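Local coordinates for protein kynurenine formamidase (Bacillus anthracis, PDB 4CO9) that hydrolyses N-formyl-L-kynurenine to L-kynurenine and formate with two zinc ions per subunit, the second step of tryptophan breakdown through the kynurenine pathway, at residues K7-L15 with E175-A183; L129-S138 with A162-I171. One frame throughout, in Å; residues are numbered along the deposited sequence. Where two conformers were deposited one is given.

Contact 1: K7-L15 with E175-A183. With ZN (zinc ion), chain O; ZN (zinc ion), chain P.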
loop_
_atom_site.group_PDB
_atom_site.type_symbol
_atom_site.label_atom_id
_atom_site.label_comp_id
_atom_site.label_asym_id
_atom_site.label_seq_id
_atom_site.Cartn_x
_atom_site.Cartn_y
_atom_site.Cartn_z
ATOM N N LYS C 7 4.091 -16.969 -8.413
ATOM C CA LYS C 7 4.576 -15.707 -7.869
ATOM C C LYS C 7 3.581 -14.570 -8.101
ATOM O O LYS C 7 2.858 -14.551 -9.098
ATOM C CB LYS C 7 5.911 -15.331 -8.501
ATOM C CG LYS C 7 7.069 -16.227 -8.118
ATOM C CD LYS C 7 8.371 -15.629 -8.662
ATOM C CE LYS C 7 9.583 -16.462 -8.297
ATOM N NZ LYS C 7 10.835 -15.834 -8.802
ATOM N N TRP C 8 3.569 -13.622 -7.167
ATOM C CA TRP C 8 2.887 -12.360 -7.352
ATOM C C TRP C 8 3.598 -11.566 -8.435
ATOM O O TRP C 8 4.818 -11.571 -8.507
ATOM C CB TRP C 8 2.858 -11.577 -6.036
ATOM C CG TRP C 8 2.024 -12.257 -5.050
ATOM C CD1 TRP C 8 2.434 -13.125 -4.080
ATOM C CD2 TRP C 8 0.603 -12.216 -4.983
ATOM N NE1 TRP C 8 1.351 -13.614 -3.393
ATOM C CE2 TRP C 8 0.211 -13.079 -3.934
ATOM C CE3 TRP C 8 -0.383 -11.540 -5.711
ATOM C CZ2 TRP C 8 -1.111 -13.253 -3.578
ATOM C CZ3 TRP C 8 -1.698 -11.718 -5.355
ATOM C CH2 TRP C 8 -2.053 -12.570 -4.297
ATOM N N ILE C 9 2.815 -10.909 -9.283
ATOM C CA ILE C 9 3.309 -10.078 -10.371
ATOM C C ILE C 9 2.954 -8.619 -10.099
ATOM O O ILE C 9 1.802 -8.300 -9.856
ATOM C CB ILE C 9 2.667 -10.480 -11.709
ATOM C CG1 ILE C 9 2.980 -11.953 -12.016
ATOM C CG2 ILE C 9 3.158 -9.606 -12.860
ATOM C CD1 ILE C 9 2.035 -12.539 -13.054
ATOM N N ASP C 10 3.950 -7.743 -10.184
ATOM C CA ASP C 10 3.753 -6.305 -9.992
ATOM C C ASP C 10 2.994 -5.709 -11.175
ATOM O O ASP C 10 3.414 -5.868 -12.329
ATOM C CB ASP C 10 5.128 -5.639 -9.849
ATOM C CG ASP C 10 5.069 -4.213 -9.328
ATOM O OD1 ASP C 10 3.967 -3.702 -9.021
ATOM O OD2 ASP C 10 6.155 -3.595 -9.213
ATOM N N ILE C 11 1.875 -5.040 -10.903
ATOM C CA ILE C 11 1.164 -4.290 -11.942
ATOM C C ILE C 11 1.023 -2.810 -11.569
ATOM O O ILE C 11 0.058 -2.147 -11.964
ATOM C CB ILE C 11 -0.203 -4.924 -12.294
ATOM C CG1 ILE C 11 -1.119 -5.032 -11.073
ATOM C CG2 ILE C 11 0.025 -6.293 -12.910
ATOM C CD1 ILE C 11 -2.580 -5.200 -11.430
ATOM N N SER C 12 1.997 -2.312 -10.809
ATOM C CA SER C 12 2.024 -0.924 -10.374
ATOM C C SER C 12 3.046 -0.109 -11.170
ATOM O O SER C 12 4.054 -0.636 -11.626
ATOM C CB SER C 12 2.384 -0.839 -8.897
ATOM O OG SER C 12 1.519 -1.631 -8.101
ATOM N N GLN C 13 2.763 1.181 -11.333
ATOM C CA GLN C 13 3.706 2.108 -11.954
ATOM C C GLN C 13 4.809 2.512 -10.966
ATOM O O GLN C 13 4.516 2.865 -9.836
ATOM C CB GLN C 13 2.972 3.355 -12.444
ATOM C CG GLN C 13 2.000 3.108 -13.582
ATOM C CD GLN C 13 1.355 4.362 -14.118
ATOM O OE1 GLN C 13 1.359 5.406 -13.476
ATOM N NE2 GLN C 13 0.795 4.269 -15.318
ATOM N N PRO C 14 6.077 2.496 -11.406
ATOM C CA PRO C 14 7.128 2.942 -10.505
ATOM C C PRO C 14 6.938 4.400 -10.119
ATOM O O PRO C 14 6.655 5.237 -10.988
ATOM C CB PRO C 14 8.412 2.763 -11.324
ATOM C CG PRO C 14 8.085 1.711 -12.315
ATOM C CD PRO C 14 6.624 1.923 -12.655
ATOM N N LEU C 15 7.072 4.676 -8.828
ATOM C CA LEU C 15 6.923 6.003 -8.282
ATOM C C LEU C 15 8.306 6.620 -8.102
ATOM O O LEU C 15 9.110 6.140 -7.311
ATOM C CB LEU C 15 6.193 5.958 -6.945
ATOM C CG LEU C 15 4.701 5.596 -6.981
ATOM C CD1 LEU C 15 4.209 5.399 -5.546
ATOM C CD2 LEU C 15 3.874 6.675 -7.677
ATOM N N GLU C 175 -7.074 2.920 -10.733
ATOM C CA GLU C 175 -6.555 3.574 -11.928
ATOM C C GLU C 175 -5.047 3.385 -12.073
ATOM O O GLU C 175 -4.340 3.135 -11.085
ATOM C CB GLU C 175 -6.914 5.066 -11.905
ATOM C CG GLU C 175 -8.391 5.308 -12.156
ATOM C CD GLU C 175 -8.896 6.655 -11.670
ATOM O OE1 GLU C 175 -8.237 7.281 -10.810
ATOM O OE2 GLU C 175 -9.986 7.079 -12.152
ATOM N N ASN C 176 -4.575 3.473 -13.317
ATOM C CA ASN C 176 -3.155 3.354 -13.658
ATOM C C ASN C 176 -2.503 2.006 -13.328
ATOM O O ASN C 176 -1.327 1.954 -12.984
ATOM C CB ASN C 176 -2.341 4.491 -13.021
ATOM C CG ASN C 176 -2.493 5.813 -13.757
ATOM O OD1 ASN C 176 -2.753 5.846 -14.957
ATOM N ND2 ASN C 176 -2.305 6.909 -13.040
ATOM N N VAL C 177 -3.239 0.913 -13.446
ATOM C CA VAL C 177 -2.579 -0.391 -13.400
ATOM C C VAL C 177 -1.762 -0.586 -14.684
ATOM O O VAL C 177 -2.020 0.076 -15.679
ATOM C CB VAL C 177 -3.536 -1.583 -13.171
ATOM C CG1 VAL C 177 -4.057 -1.581 -11.741
ATOM C CG2 VAL C 177 -4.683 -1.607 -14.175
ATOM N N VAL C 178 -0.769 -1.460 -14.611
ATOM C CA VAL C 178 0.124 -1.765 -15.726
ATOM C C VAL C 178 -0.128 -3.203 -16.141
ATOM O O VAL C 178 0.145 -4.126 -15.376
ATOM C CB VAL C 178 1.584 -1.638 -15.290
ATOM C CG1 VAL C 178 2.522 -1.888 -16.464
ATOM C CG2 VAL C 178 1.827 -0.272 -14.672
ATOM N N LEU C 179 -0.678 -3.388 -17.339
ATOM C CA LEU C 179 -1.162 -4.696 -17.746
ATOM C C LEU C 179 -0.571 -5.238 -19.052
ATOM O O LEU C 179 -0.945 -6.321 -19.475
ATOM C CB LEU C 179 -2.695 -4.656 -17.872
ATOM C CG LEU C 179 -3.507 -4.293 -16.632
ATOM C CD1 LEU C 179 -4.985 -4.248 -16.988
ATOM C CD2 LEU C 179 -3.256 -5.261 -15.484
ATOM N N ASP C 180 0.347 -4.526 -19.690
ATOM C CA ASP C 180 0.851 -5.007 -20.988
ATOM C C ASP C 180 1.731 -6.266 -20.870
ATOM O O ASP C 180 1.834 -7.022 -21.822
ATOM C CB ASP C 180 1.516 -3.887 -21.789
ATOM C CG ASP C 180 0.513 -3.102 -22.646
ATOM O OD1 ASP C 180 -0.715 -3.107 -22.350
ATOM O OD2 ASP C 180 0.958 -2.483 -23.633
ATOM N N HIS C 181 2.262 -6.529 -19.677
ATOM C CA HIS C 181 3.101 -7.692 -19.436
ATOM C C HIS C 181 2.335 -8.888 -18.851
ATOM O O HIS C 181 2.942 -9.876 -18.495
ATOM C CB HIS C 181 4.282 -7.333 -18.532
ATOM C CG HIS C 181 3.887 -6.882 -17.158
ATOM N ND1 HIS C 181 3.319 -5.650 -16.914
ATOM C CD2 HIS C 181 3.983 -7.495 -15.954
ATOM C CE1 HIS C 181 3.061 -5.531 -15.626
ATOM N NE2 HIS C 181 3.464 -6.633 -15.017
ATOM N N VAL C 182 1.013 -8.802 -18.755
ATOM C CA VAL C 182 0.226 -9.898 -18.212
ATOM C C VAL C 182 -0.860 -10.342 -19.183
ATOM O O VAL C 182 -1.457 -9.544 -19.910
ATOM C CB VAL C 182 -0.391 -9.555 -16.829
ATOM C CG1 VAL C 182 0.680 -9.033 -15.888
ATOM C CG2 VAL C 182 -1.524 -8.559 -16.956
ATOM N N ALA C 183 -1.126 -11.636 -19.166
ATOM C CA ALA C 183 -2.103 -12.228 -20.058
ATOM C C ALA C 183 -3.500 -12.060 -19.496
ATOM O O ALA C 183 -3.688 -11.904 -18.273
ATOM C CB ALA C 183 -1.787 -13.706 -20.252
HETATM ZN ZN ZN O . -10.393 8.714 -10.878
HETATM ZN ZN ZN P . -7.797 9.008 -9.201
HETATM O O HOH W 1 -0.967 6.155 -16.957
HETATM O O HOH W 2 -0.317 1.791 -17.021
HETATM O O HOH W 3 -9.137 10.169 -10.235
HETATM O O HOH W 4 -9.868 10.171 -12.881
#

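Contact 2: L129-S138 with A162-I171. With ZN (zinc ion), chain O.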
loop_
_atom_site.group_PDB
_atom_site.type_symbol
_atom_site.label_atom_id
_atom_site.label_comp_id
_atom_site.label_asym_id
_atom_site.label_seq_id
_atom_site.Cartn_x
_atom_site.Cartn_y
_atom_site.Cartn_z
ATOM N N LEU C 129 -14.930 5.072 -19.679
ATOM C CA LEU C 129 -16.027 4.151 -19.442
ATOM C C LEU C 129 -17.343 4.917 -19.518
ATOM O O LEU C 129 -17.461 6.015 -18.978
ATOM C CB LEU C 129 -15.902 3.514 -18.058
ATOM C CG LEU C 129 -14.528 2.940 -17.716
ATOM C CD1 LEU C 129 -14.606 2.211 -16.388
ATOM C CD2 LEU C 129 -14.023 2.010 -18.816
ATOM N N ARG C 130 -18.321 4.353 -20.207
ATOM C CA ARG C 130 -19.626 4.990 -20.313
ATOM C C ARG C 130 -20.471 4.619 -19.108
ATOM O O ARG C 130 -20.321 3.534 -18.553
ATOM C CB ARG C 130 -20.301 4.587 -21.627
ATOM C CG ARG C 130 -19.501 4.987 -22.857
ATOM C CD ARG C 130 -20.357 5.017 -24.109
ATOM N NE ARG C 130 -20.943 3.709 -24.393
ATOM C CZ ARG C 130 -20.302 2.703 -24.980
ATOM N NH1 ARG C 130 -19.037 2.822 -25.362
ATOM N NH2 ARG C 130 -20.939 1.555 -25.183
ATOM N N ALA C 131 -21.382 5.508 -18.722
ATOM C CA ALA C 131 -22.183 5.328 -17.503
ATOM C C ALA C 131 -22.963 4.013 -17.436
ATOM O O ALA C 131 -23.101 3.423 -16.361
ATOM C CB ALA C 131 -23.143 6.495 -17.317
ATOM N N ASP C 132 -23.458 3.542 -18.572
ATOM C CA ASP C 132 -24.250 2.299 -18.584
ATOM C C ASP C 132 -23.449 1.043 -18.210
ATOM O O ASP C 132 -24.013 -0.042 -18.064
ATOM C CB ASP C 132 -24.982 2.117 -19.927
ATOM C CG ASP C 132 -24.060 1.746 -21.094
ATOM O OD1 ASP C 132 -22.846 1.511 -20.922
ATOM O OD2 ASP C 132 -24.586 1.658 -22.224
ATOM N N ILE C 133 -22.132 1.185 -18.091
ATOM C CA ILE C 133 -21.301 0.096 -17.618
ATOM C C ILE C 133 -21.636 -0.276 -16.164
ATOM O O ILE C 133 -21.513 -1.435 -15.778
ATOM C CB ILE C 133 -19.806 0.466 -17.766
ATOM C CG1 ILE C 133 -18.947 -0.778 -17.903
ATOM C CG2 ILE C 133 -19.328 1.304 -16.583
ATOM C CD1 ILE C 133 -17.501 -0.460 -18.212
ATOM N N ALA C 134 -22.076 0.701 -15.370
ATOM C CA ALA C 134 -22.229 0.518 -13.927
ATOM C C ALA C 134 -23.381 -0.397 -13.491
ATOM O O ALA C 134 -23.155 -1.329 -12.717
ATOM C CB ALA C 134 -22.316 1.863 -13.221
ATOM N N PRO C 135 -24.615 -0.152 -13.975
ATOM C CA PRO C 135 -25.675 -1.130 -13.669
ATOM C C PRO C 135 -25.361 -2.526 -14.204
ATOM O O PRO C 135 -25.647 -3.519 -13.541
ATOM C CB PRO C 135 -26.917 -0.566 -14.380
ATOM C CG PRO C 135 -26.572 0.832 -14.774
ATOM C CD PRO C 135 -25.081 0.915 -14.876
ATOM N N PHE C 136 -24.789 -2.594 -15.401
ATOM C CA PHE C 136 -24.398 -3.861 -16.020
ATOM C C PHE C 136 -23.442 -4.660 -15.136
ATOM O O PHE C 136 -23.688 -5.823 -14.841
ATOM C CB PHE C 136 -23.729 -3.597 -17.371
ATOM C CG PHE C 136 -23.264 -4.839 -18.068
ATOM C CD1 PHE C 136 -24.182 -5.709 -18.631
ATOM C CD2 PHE C 136 -21.904 -5.144 -18.164
ATOM C CE1 PHE C 136 -23.765 -6.860 -19.283
ATOM C CE2 PHE C 136 -21.482 -6.295 -18.816
ATOM C CZ PHE C 136 -22.417 -7.150 -19.380
ATOM N N LEU C 137 -22.346 -4.029 -14.730
ATOM C CA LEU C 137 -21.345 -4.694 -13.895
ATOM C C LEU C 137 -21.880 -5.032 -12.508
ATOM O O LEU C 137 -21.632 -6.116 -11.983
ATOM C CB LEU C 137 -20.095 -3.813 -13.758
ATOM C CG LEU C 137 -19.297 -3.591 -15.041
ATOM C CD1 LEU C 137 -18.138 -2.648 -14.771
ATOM C CD2 LEU C 137 -18.799 -4.899 -15.625
ATOM N N SER C 138 -22.600 -4.098 -11.922
ATOM C CA SER C 138 -23.164 -4.275 -10.595
ATOM C C SER C 138 -24.132 -5.441 -10.532
ATOM O O SER C 138 -24.123 -6.224 -9.576
ATOM C CB SER C 138 -23.878 -2.993 -10.167
ATOM O OG SER C 138 -24.497 -3.131 -8.900
ATOM N N ALA C 162 -18.933 8.560 -15.060
ATOM C CA ALA C 162 -18.496 7.205 -14.728
ATOM C C ALA C 162 -18.105 7.064 -13.275
ATOM O O ALA C 162 -18.551 6.124 -12.619
ATOM C CB ALA C 162 -17.355 6.765 -15.627
ATOM N N HIS C 163 -17.315 8.000 -12.747
ATOM C CA HIS C 163 -16.975 7.947 -11.313
ATOM C C HIS C 163 -18.249 7.869 -10.459
ATOM O O HIS C 163 -18.382 7.013 -9.587
ATOM C CB HIS C 163 -16.198 9.176 -10.863
ATOM C CG HIS C 163 -14.757 9.177 -11.255
ATOM N ND1 HIS C 163 -14.321 9.644 -12.471
ATOM C CD2 HIS C 163 -13.645 8.798 -10.577
ATOM C CE1 HIS C 163 -13.002 9.566 -12.525
ATOM N NE2 HIS C 163 -12.569 9.052 -11.390
ATOM N N HIS C 164 -19.172 8.783 -10.716
ATOM C CA HIS C 164 -20.401 8.869 -9.941
ATOM C C HIS C 164 -21.250 7.607 -10.061
ATOM O O HIS C 164 -21.719 7.078 -9.057
ATOM C CB HIS C 164 -21.226 10.101 -10.356
ATOM C CG HIS C 164 -20.755 11.374 -9.737
ATOM N ND1 HIS C 164 -19.873 12.224 -10.366
ATOM C CD2 HIS C 164 -21.035 11.937 -8.541
ATOM C CE1 HIS C 164 -19.640 13.261 -9.583
ATOM N NE2 HIS C 164 -20.337 13.117 -8.474
ATOM N N GLN C 165 -21.460 7.136 -11.287
ATOM C CA GLN C 165 -22.328 5.988 -11.497
ATOM C C GLN C 165 -21.720 4.718 -10.922
ATOM O O GLN C 165 -22.433 3.897 -10.336
ATOM C CB GLN C 165 -22.679 5.823 -12.974
ATOM C CG GLN C 165 -23.687 6.852 -13.468
ATOM C CD GLN C 165 -24.959 6.847 -12.635
ATOM O OE1 GLN C 165 -25.614 5.817 -12.492
ATOM N NE2 GLN C 165 -25.298 7.995 -12.060
ATOM N N LEU C 166 -20.406 4.563 -11.071
ATOM C CA LEU C 166 -19.733 3.392 -10.527
ATOM C C LEU C 166 -19.939 3.310 -9.029
ATOM O O LEU C 166 -20.446 2.302 -8.521
ATOM C CB LEU C 166 -18.239 3.395 -10.874
ATOM C CG LEU C 166 -17.920 3.090 -12.333
ATOM C CD1 LEU C 166 -16.462 3.405 -12.654
ATOM C CD2 LEU C 166 -18.240 1.646 -12.675
ATOM N N PHE C 167 -19.611 4.377 -8.314
ATOM C CA PHE C 167 -19.781 4.340 -6.869
ATOM C C PHE C 167 -21.269 4.271 -6.448
ATOM O O PHE C 167 -21.585 3.644 -5.436
ATOM C CB PHE C 167 -18.941 5.399 -6.123
ATOM C CG PHE C 167 -17.582 4.877 -5.644
ATOM C CD1 PHE C 167 -17.486 4.085 -4.514
ATOM C CD2 PHE C 167 -16.409 5.178 -6.330
ATOM C CE1 PHE C 167 -16.254 3.619 -4.065
ATOM C CE2 PHE C 167 -15.171 4.716 -5.882
ATOM C CZ PHE C 167 -15.098 3.939 -4.750
ATOM N N LYS C 168 -22.175 4.840 -7.243
ATOM C CA LYS C 168 -23.622 4.700 -6.988
ATOM C C LYS C 168 -24.035 3.229 -6.982
ATOM O O LYS C 168 -25.017 2.864 -6.339
ATOM C CB LYS C 168 -24.410 5.437 -8.063
ATOM C CG LYS C 168 -25.855 5.786 -7.726
ATOM C CD LYS C 168 -26.575 6.383 -8.939
ATOM C CE LYS C 168 -27.415 7.605 -8.588
ATOM N NZ LYS C 168 -28.452 7.315 -7.579
ATOM N N HIS C 169 -23.312 2.407 -7.738
ATOM C CA HIS C 169 -23.594 0.977 -7.843
ATOM C C HIS C 169 -22.606 0.116 -7.064
ATOM O O HIS C 169 -22.455 -1.064 -7.350
ATOM C CB HIS C 169 -23.612 0.561 -9.306
ATOM C CG HIS C 169 -24.785 1.098 -10.059
ATOM N ND1 HIS C 169 -24.786 2.348 -10.638
ATOM C CD2 HIS C 169 -26.001 0.557 -10.321
ATOM C CE1 HIS C 169 -25.948 2.554 -11.229
ATOM N NE2 HIS C 169 -26.705 1.484 -11.050
ATOM N N SER C 170 -21.944 0.728 -6.088
ATOM C CA SER C 170 -21.024 0.052 -5.189
ATOM C C SER C 170 -19.793 -0.526 -5.887
ATOM O O SER C 170 -19.201 -1.468 -5.388
ATOM C CB SER C 170 -21.760 -1.031 -4.384
ATOM O OG SER C 170 -22.655 -0.421 -3.480
ATOM N N ILE C 171 -19.413 0.063 -7.020
ATOM C CA ILE C 171 -18.236 -0.367 -7.756
ATOM C C ILE C 171 -17.090 0.599 -7.477
ATOM O O ILE C 171 -17.172 1.782 -7.771
ATOM C CB ILE C 171 -18.461 -0.404 -9.266
ATOM C CG1 ILE C 171 -19.647 -1.307 -9.591
ATOM C CG2 ILE C 171 -17.198 -0.881 -9.973
ATOM C CD1 ILE C 171 -20.078 -1.249 -11.038
HETATM ZN ZN ZN O . -10.393 8.714 -10.878
HETATM O O HOH W 5 -25.436 4.265 -14.885
HETATM O O HOH W 3 -9.137 10.169 -10.235
HETATM O O HOH W 4 -9.868 10.171 -12.881
#

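Contact 1: K7-L15 with E175-A183
His181 points its ring edge at the backbone of the N-terminal strand: NE2 donates to Asp10 O at 2.8 Å, nearly in the ring plane, though the N-H...O angle is a bent 140°. With CG set between backbone N and carbonyl carbon (chi1 63°), the imidazole swings across to this carbonyl; CG2 of Ile9 lies at the same edge, and Val182 CG1 packs on one face, toward the rim. Val178 N donates to Ile11 O (2.9 Å). Ile11 divides its branches: CD1 runs beside Val177 CG1 (3.9 Å) and meets Leu179 CD2, whereas CG2 reaches Val182 CG1 and, with CB, lies against the buried, partnerless Val178 O. Gln13, extended beyond CG, lays its amide over Asn176, the amide planes 21° apart. One water accepts from Gln13 NE2 and donates to Asn176 OD1, whose amide is also held by Gly54; a second links NE2 to Val177 O. Asp10 OD1 accepts from Ser12 N (3.0 Å) in an Asx turn, while OD2 salt-bridges Arg205. At the far end, Glu175 OE1 bridges both zinc ions and OE2 binds one at 2.1 Å, completing with His52, His56, Asp58 and His163 the binuclear zinc site of this Cyclase-superfamily hydrolase.

Contact 2: L129-S138 with A162-I171
Ala134 CB fits against the C-terminal half of helix 162-168, 3.5 Å from Gln165 O and 4.1 Å from Leu166 CD2. Other apolar contacts extend this seam: Ile133 CG2 also meets Leu166 CD2, Leu129 packs on Ala162, and Ile171 CD1 reaches Leu137 CB at 3.7 Å. The axes of the short segments 133-138 and 162-168 come within 8.6 Å, nearly parallel at 25°, with the small Ala134 at the interface. The aromatic contact belongs to His169, whose ring lies with one face over the backbone at Ala134 and Pro135, Pro135 N above its centre. Its orientation is fixed from within its own segment, because ND1 donates to Gln165 O at 2.8 Å, exactly in the ring plane and almost straight (167°). Polar links are few: Ser138 OG gives a weak bond to His169 O (3.3 Å), and a water donates to both Ala131 O and Gln165 OE1. A Schellman motif with Ser170 as C' ends the second helix and turns Ile171 back toward the first. Leu137, Leu166 and Ile171 all rest on Ile145 of strand 144-147, Leu166 also touches Ile173 of strand 172-175, and helix 95-98 flanks Ile133 and Leu137 through Leu98.

In the fold
Along the chain, both segments of contact 2 fall between those of contact 1, so the order is 7-15, 129-138, 162-171, 175-183. The contact centres are 23 Å apart, on opposite sides of the chain's centre. Strand 172-175 of the mixed sheet connects them: it follows the 162-171 segment and leads into the 175-183 loop, which packs against the segment containing edge strand 9-10. His163, from the helix before the strand, and Glu175, at the strand's end, bind the same zinc ion, with His163 NE2 3.3 Å from Glu175 OE2. The helix pair packs on the mixed sheet while segment 7-15 supplies one of its edge strands, and helix and sheet together contribute ligands to the two-zinc site.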